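Local structure of ecdysteroid-phosphate phosphatase (Bombyx mori, 3C7T) at residues I190-A193 against I194-D197; A159-M162 against D163-F166; F132-P135 against I136-C139. The protein dephosphorylates inactive ecdysteroid phosphates, ecdysone 22-phosphate above all, to active hormone and also hydrolyses protein phosphotyrosine, through this C-terminal phosphoglycerate-mutase-like domain. All coordinates share one frame; numbering follows the deposited sequence.

Contact 1: I190-A193 against I194-D197. With WO4 (tungstate(VI)ion), chain E.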
loop_
_atom_site.group_PDB
_atom_site.type_symbol
_atom_site.label_atom_id
_atom_site.label_comp_id
_atom_site.label_asym_id
_atom_site.label_seq_id
_atom_site.Cartn_x
_atom_site.Cartn_y
_atom_site.Cartn_z
ATOM N N ILE A 190 17.245 8.038 7.559
ATOM C CA ILE A 190 16.128 7.917 6.621
ATOM C C ILE A 190 16.292 8.972 5.555
ATOM O O ILE A 190 16.268 10.181 5.834
ATOM C CB ILE A 190 14.776 7.993 7.341
ATOM C CG1 ILE A 190 14.678 6.787 8.287
ATOM C CG2 ILE A 190 13.618 8.030 6.305
ATOM C CD1 ILE A 190 13.578 6.849 9.336
ATOM N N GLY A 191 16.504 8.511 4.327
ATOM C CA GLY A 191 16.963 9.416 3.279
ATOM C C GLY A 191 16.603 8.973 1.876
ATOM O O GLY A 191 15.444 8.726 1.558
ATOM N N HIS A 192 17.629 8.884 1.047
ATOM C CA HIS A 192 17.503 8.771 -0.396
ATOM C C HIS A 192 18.108 7.419 -0.803
ATOM O O HIS A 192 18.609 6.701 0.057
ATOM C CB HIS A 192 18.248 9.959 -1.035
ATOM C CG HIS A 192 17.742 11.297 -0.575
ATOM N ND1 HIS A 192 16.612 11.894 -1.099
ATOM C CD2 HIS A 192 18.199 12.132 0.386
ATOM C CE1 HIS A 192 16.397 13.042 -0.477
ATOM N NE2 HIS A 192 17.357 13.216 0.419
ATOM N N ALA A 193 18.071 7.066 -2.087
ATOM C CA ALA A 193 18.593 5.765 -2.548
ATOM C C ALA A 193 20.080 5.622 -2.191
ATOM O O ALA A 193 20.527 4.554 -1.742
ATOM C CB ALA A 193 18.371 5.587 -4.045
ATOM N N ILE A 194 20.808 6.734 -2.324
ATOM C CA ILE A 194 22.258 6.798 -2.090
ATOM C C ILE A 194 22.642 6.655 -0.594
ATOM O O ILE A 194 23.788 6.292 -0.251
ATOM C CB ILE A 194 22.812 8.116 -2.717
ATOM C CG1 ILE A 194 24.346 8.140 -2.799
ATOM C CG2 ILE A 194 22.267 9.355 -1.986
ATOM C CD1 ILE A 194 24.946 6.982 -3.547
ATOM N N THR A 195 21.683 6.920 0.296
ATOM C CA THR A 195 21.903 6.906 1.745
ATOM C C THR A 195 22.437 5.566 2.251
ATOM O O THR A 195 23.289 5.518 3.169
ATOM C CB THR A 195 20.618 7.294 2.502
ATOM O OG1 THR A 195 20.241 8.608 2.096
ATOM C CG2 THR A 195 20.825 7.270 4.055
ATOM N N LEU A 196 21.946 4.478 1.641
ATOM C CA LEU A 196 22.372 3.138 2.023
ATOM C C LEU A 196 23.867 2.943 1.767
ATOM O O LEU A 196 24.598 2.532 2.678
ATOM C CB LEU A 196 21.534 2.056 1.324
ATOM C CG LEU A 196 20.151 1.774 1.945
ATOM C CD1 LEU A 196 19.180 2.966 1.856
ATOM C CD2 LEU A 196 19.527 0.543 1.267
ATOM N N ASP A 197 24.325 3.261 0.553
ATOM C CA ASP A 197 25.771 3.248 0.242
ATOM C C ASP A 197 26.586 4.274 1.054
ATOM O O ASP A 197 27.738 4.006 1.423
ATOM C CB ASP A 197 26.023 3.450 -1.252
ATOM C CG ASP A 197 25.953 2.148 -2.041
ATOM O OD1 ASP A 197 25.724 1.076 -1.437
ATOM O OD2 ASP A 197 26.152 2.198 -3.281
HETATM W W WO4 E . 15.016 9.533 -4.035
HETATM O O1 WO4 E . 15.919 7.988 -3.305
HETATM O O2 WO4 E . 16.372 10.036 -5.398
HETATM O O3 WO4 E . 13.396 9.324 -5.164
HETATM O O4 WO4 E . 14.947 11.143 -2.912
HETATM O O HOH W 1 22.781 3.216 -1.857
#

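Contact 2: A159-M162 against D163-F166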
loop_
_atom_site.group_PDB
_atom_site.type_symbol
_atom_site.label_atom_id
_atom_site.label_comp_id
_atom_site.label_asym_id
_atom_site.label_seq_id
_atom_site.Cartn_x
_atom_site.Cartn_y
_atom_site.Cartn_z
ATOM N N ALA A 159 24.558 24.254 -5.931
ATOM C CA ALA A 159 25.145 23.011 -6.419
ATOM C C ALA A 159 26.476 22.799 -5.715
ATOM O O ALA A 159 27.063 23.743 -5.190
ATOM C CB ALA A 159 25.338 23.060 -7.925
ATOM N N GLU A 160 26.941 21.559 -5.709
ATOM C CA GLU A 160 28.153 21.180 -5.002
ATOM C C GLU A 160 28.830 20.123 -5.856
ATOM O O GLU A 160 28.203 19.531 -6.737
ATOM C CB GLU A 160 27.789 20.599 -3.620
ATOM C CG GLU A 160 26.951 19.319 -3.737
ATOM C CD GLU A 160 26.306 18.840 -2.431
ATOM O OE1 GLU A 160 26.756 19.210 -1.323
ATOM O OE2 GLU A 160 25.328 18.068 -2.526
ATOM N N THR A 161 30.111 19.890 -5.611
ATOM C CA THR A 161 30.825 18.817 -6.276
ATOM C C THR A 161 30.484 17.493 -5.593
ATOM O O THR A 161 30.024 17.475 -4.439
ATOM C CB THR A 161 32.341 19.025 -6.209
ATOM O OG1 THR A 161 32.787 18.813 -4.869
ATOM C CG2 THR A 161 32.720 20.461 -6.665
ATOM N N MET A 162 30.732 16.396 -6.306
ATOM C CA MET A 162 30.514 15.056 -5.772
ATOM C C MET A 162 31.300 14.816 -4.483
ATOM O O MET A 162 30.785 14.200 -3.549
ATOM C CB MET A 162 30.859 13.986 -6.821
ATOM C CG MET A 162 30.275 12.627 -6.492
ATOM S SD MET A 162 30.786 11.267 -7.566
ATOM C CE MET A 162 32.466 11.027 -6.993
ATOM N N ASP A 163 32.544 15.302 -4.431
ATOM C CA ASP A 163 33.357 15.187 -3.218
ATOM C C ASP A 163 32.724 15.871 -2.011
ATOM O O ASP A 163 32.701 15.298 -0.911
ATOM C CB ASP A 163 34.770 15.737 -3.452
ATOM C CG ASP A 163 35.695 14.719 -4.116
ATOM O OD1 ASP A 163 35.199 13.664 -4.595
ATOM O OD2 ASP A 163 36.926 14.975 -4.154
ATOM N N GLU A 164 32.225 17.090 -2.215
ATOM C CA GLU A 164 31.574 17.869 -1.162
ATOM C C GLU A 164 30.309 17.172 -0.667
ATOM O O GLU A 164 29.999 17.189 0.532
ATOM C CB GLU A 164 31.220 19.259 -1.688
ATOM C CG GLU A 164 32.419 20.202 -1.795
ATOM C CD GLU A 164 32.173 21.400 -2.707
ATOM O OE1 GLU A 164 31.172 21.427 -3.471
ATOM O OE2 GLU A 164 33.014 22.327 -2.670
ATOM N N PHE A 165 29.586 16.562 -1.604
ATOM C CA PHE A 165 28.379 15.818 -1.257
ATOM C C PHE A 165 28.705 14.654 -0.336
ATOM O O PHE A 165 28.101 14.524 0.738
ATOM C CB PHE A 165 27.619 15.347 -2.510
ATOM C CG PHE A 165 26.718 14.173 -2.260
ATOM C CD1 PHE A 165 25.543 14.323 -1.520
ATOM C CD2 PHE A 165 27.039 12.914 -2.754
ATOM C CE1 PHE A 165 24.711 13.230 -1.274
ATOM C CE2 PHE A 165 26.187 11.802 -2.499
ATOM C CZ PHE A 165 25.047 11.978 -1.758
ATOM N N PHE A 166 29.663 13.820 -0.731
ATOM C CA PHE A 166 30.002 12.683 0.102
ATOM C C PHE A 166 30.592 13.064 1.467
ATOM O O PHE A 166 30.382 12.379 2.466
ATOM C CB PHE A 166 30.883 11.690 -0.651
ATOM C CG PHE A 166 30.120 10.832 -1.623
ATOM C CD1 PHE A 166 29.222 9.880 -1.169
ATOM C CD2 PHE A 166 30.313 10.971 -2.987
ATOM C CE1 PHE A 166 28.502 9.074 -2.072
ATOM C CE2 PHE A 166 29.608 10.173 -3.905
ATOM C CZ PHE A 166 28.702 9.226 -3.441
#

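Contact 3: F132-P135 against I136-C139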
loop_
_atom_site.group_PDB
_atom_site.type_symbol
_atom_site.label_atom_id
_atom_site.label_comp_id
_atom_site.label_asym_id
_atom_site.label_seq_id
_atom_site.Cartn_x
_atom_site.Cartn_y
_atom_site.Cartn_z
ATOM N N PHE A 132 12.402 23.526 1.689
ATOM C CA PHE A 132 12.206 22.623 2.832
ATOM C C PHE A 132 11.185 23.182 3.808
ATOM O O PHE A 132 11.134 24.408 4.029
ATOM C CB PHE A 132 13.528 22.357 3.575
ATOM C CG PHE A 132 14.563 21.665 2.738
ATOM C CD1 PHE A 132 14.239 20.526 2.002
ATOM C CD2 PHE A 132 15.861 22.138 2.687
ATOM C CE1 PHE A 132 15.198 19.889 1.223
ATOM C CE2 PHE A 132 16.837 21.495 1.901
ATOM C CZ PHE A 132 16.496 20.373 1.175
ATOM N N MET A 133 10.382 22.296 4.398
ATOM C CA MET A 133 9.495 22.733 5.479
ATOM C C MET A 133 10.311 22.852 6.749
ATOM O O MET A 133 11.210 22.048 6.994
ATOM C CB MET A 133 8.306 21.785 5.671
ATOM C CG MET A 133 7.257 21.871 4.547
ATOM S SD MET A 133 5.961 20.590 4.599
ATOM C CE MET A 133 5.001 21.105 6.026
ATOM N N THR A 134 10.015 23.875 7.550
ATOM C CA THR A 134 10.745 24.099 8.784
ATOM C C THR A 134 10.327 23.050 9.805
ATOM O O THR A 134 9.220 22.529 9.706
ATOM C CB THR A 134 10.431 25.505 9.351
ATOM O OG1 THR A 134 9.021 25.605 9.606
ATOM C CG2 THR A 134 10.824 26.581 8.355
ATOM N N PRO A 135 11.214 22.716 10.771
ATOM C CA PRO A 135 10.805 21.905 11.933
ATOM C C PRO A 135 9.469 22.350 12.556
ATOM O O PRO A 135 8.635 21.505 12.858
ATOM C CB PRO A 135 11.973 22.076 12.900
ATOM C CG PRO A 135 13.165 22.240 11.977
ATOM C CD PRO A 135 12.656 23.028 10.807
ATOM N N ILE A 136 9.243 23.652 12.733
ATOM C CA ILE A 136 7.922 24.089 13.210
ATOM C C ILE A 136 6.750 23.741 12.266
ATOM O O ILE A 136 5.704 23.272 12.736
ATOM C CB ILE A 136 7.881 25.589 13.649
ATOM C CG1 ILE A 136 6.448 25.997 14.018
ATOM C CG2 ILE A 136 8.468 26.484 12.583
ATOM C CD1 ILE A 136 6.336 27.204 14.950
ATOM N N GLU A 137 6.916 23.950 10.956
ATOM C CA GLU A 137 5.871 23.562 9.989
ATOM C C GLU A 137 5.621 22.047 9.967
ATOM O O GLU A 137 4.475 21.599 9.798
ATOM C CB GLU A 137 6.228 24.004 8.567
ATOM C CG GLU A 137 6.054 25.492 8.325
ATOM C CD GLU A 137 6.742 25.975 7.060
ATOM O OE1 GLU A 137 7.649 25.274 6.564
ATOM O OE2 GLU A 137 6.373 27.065 6.562
ATOM N N LEU A 138 6.694 21.280 10.141
ATOM C CA LEU A 138 6.634 19.811 10.193
ATOM C C LEU A 138 5.884 19.336 11.447
ATOM O O LEU A 138 5.015 18.473 11.360
ATOM C CB LEU A 138 8.048 19.208 10.136
ATOM C CG LEU A 138 8.791 19.408 8.800
ATOM C CD1 LEU A 138 10.262 18.990 8.873
ATOM C CD2 LEU A 138 8.102 18.678 7.673
ATOM N N CYS A 139 6.206 19.920 12.600
ATOM C CA CYS A 139 5.475 19.613 13.829
ATOM C C CYS A 139 3.981 19.953 13.723
ATOM O O CYS A 139 3.127 19.158 14.155
ATOM C CB CYS A 139 6.134 20.296 15.027
ATOM S SG CYS A 139 7.711 19.527 15.468
HETATM O O HOH W 2 9.103 26.219 4.547
#

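Contact 1: I190-A193 against I194-D197
His192 and Thr195 meet where a strand gives way to a helix. Thr195 OG1 turns back over the first turn and accepts the backbone N-H of His192 at 2.8 Å, nearly straight at 170°. Its chi1 of -60° sets OG1 beside its own backbone N, within reach of that N-H. The return bond runs from Thr195 N to His192 O at 3.1 Å and is more bent; the donor lies well above the carbonyl plane. From its CA, the imidazole leaves roughly at right angles to Thr195 OG1 and turns its ND1 edge to the bound tungstate. Tungstate O4 lies at the ring edge, in plane, and accepts a hydrogen bond from His192 ND1 at 2.6 Å. Ala193 N bonds tungstate O1, also at 2.6 Å. This is the anion pocket of a histidine phosphatase domain, where Arg11, Arg15, Arg92 and Lys224 also bond the anion. NE2 of the same ring is bonded to Ser88, so both ring nitrogens are engaged and the ring's rotation is fixed. His192 is inferred to be an active-site residue. It stands close to His12, which carries the phosphohistidine intermediate. A water links Ala193 O to Asp197 N one turn on. Gly191 CA passes 3.6 Å from Thr195 OG1. Strand 187-191 lies between strands 84-87 and 5-11 of the central sheet, and helix 193-204 packs through Ile194 and Thr195 on helix 162-179.

Contact 2: A159-M162 against D163-F166
Thr161 and Glu164 grip each other at the start of helix 162-179. Glu164 OE1 takes the N-H of Thr161 at 2.8 Å, close to straight at 167°, and is met from above the carboxylate plane. In return Thr161 OG1 accepts Glu164 N at 3.2 Å. OG1 can do so because chi1 of 71° sets it between its own backbone N and carbonyl carbon. The glutamate chain runs extended beyond CG and passes over this hydroxyl. Thr161 is the N-cap, and the two reciprocal bonds make a capping box. They satisfy backbone N-H groups that the first turn cannot pair within the helix. The ordinary helix bonds begin at once, with Phe165 N to Thr161 O and Phe166 N to Met162 O. The box lies on the solvent side, where Thr161, Asp163 and Glu164 are all exposed.

The packed side is made by Phe165 and Phe166, both buried, with Glu160 and Met162 against them. The Glu160 carboxylate lies across the start of the Phe165 side chain, with OE2 3.6 Å from Phe165 CB, and its plane is turned 61° from the ring. Its charge is met by a salt bridge from OE2 to Arg168, and the same oxygen accepts Lys122 N. Phe165 CE2 stands 3.6 Å over one face of the Phe166 ring, offset toward the rim. Met162 reaches that ring from its edge: Met162 CG touches Phe166 CE2 at 3.6 Å, and SD lies in the ring plane, a Met-aromatic contact. Beyond the segments Phe165 meets the ring of Phe121, while Phe166 stacks on Tyr216 and shares Ile218 with Met162.

Contact 3: F132-P135 against I136-C139
Glu137 and Thr134 form a capping box at the start of helix 135-140, with Thr134 as N-cap. Glu137 OE1 accepts Thr134 N at 2.9 Å; the N-H comes to the anti side of the carboxylate, 30° out of its plane. Thr134 OG1 accepts Glu137 N at 3.0 Å. The glutamate leaves its backbone with CG opposite the carbonyl carbon (chi1 -75°) and then runs extended, which carries the carboxylate back past the threonine. OE1 also accepts a water that donates to Phe132 O as well, and OE2 is held by Ala48 N. The carboxylate is therefore fixed by three donors. With an alanine in place of Glu137, Thr134 N and Ala48 N would probably lose their acceptor, and the bridging water one of its partners. Pro135 opens the first turn. It has no N-H to offer, which suits this position, and its O accepts Cys139 N at 2.9 Å. Met133, just before the N-cap, points its CB toward the helix. It bends at chi3 to bring CE alongside Glu137 CB, and with Leu138 it rests on Leu91 of helix 91-104. Against Leu138 itself the closest side-chain approach is between Met133 CB and Leu138 CD2, 3.7 Å apart.

Along the chain the three contacts come in series, 3, then 2, then 1; none nests in or crosses another. Each closes a short local turn at the start of a helix. Contact 3 ends the loop that follows strand 112-114 and begins helix 135-140. Contact 2 ends the next loop and begins helix 162-179. Strand 187-191 follows that helix, and contact 1 turns its end into helix 193-204 at the tungstate site. Contacts 1 and 2 touch: Ile194 CG2 lies 3.8 Å from Phe165 CZ, joining the two helix starts. Contact 3 stands apart, its centre about 21 Å from that of contact 1, though Phe132 and His192 both meet the ring of Phe119.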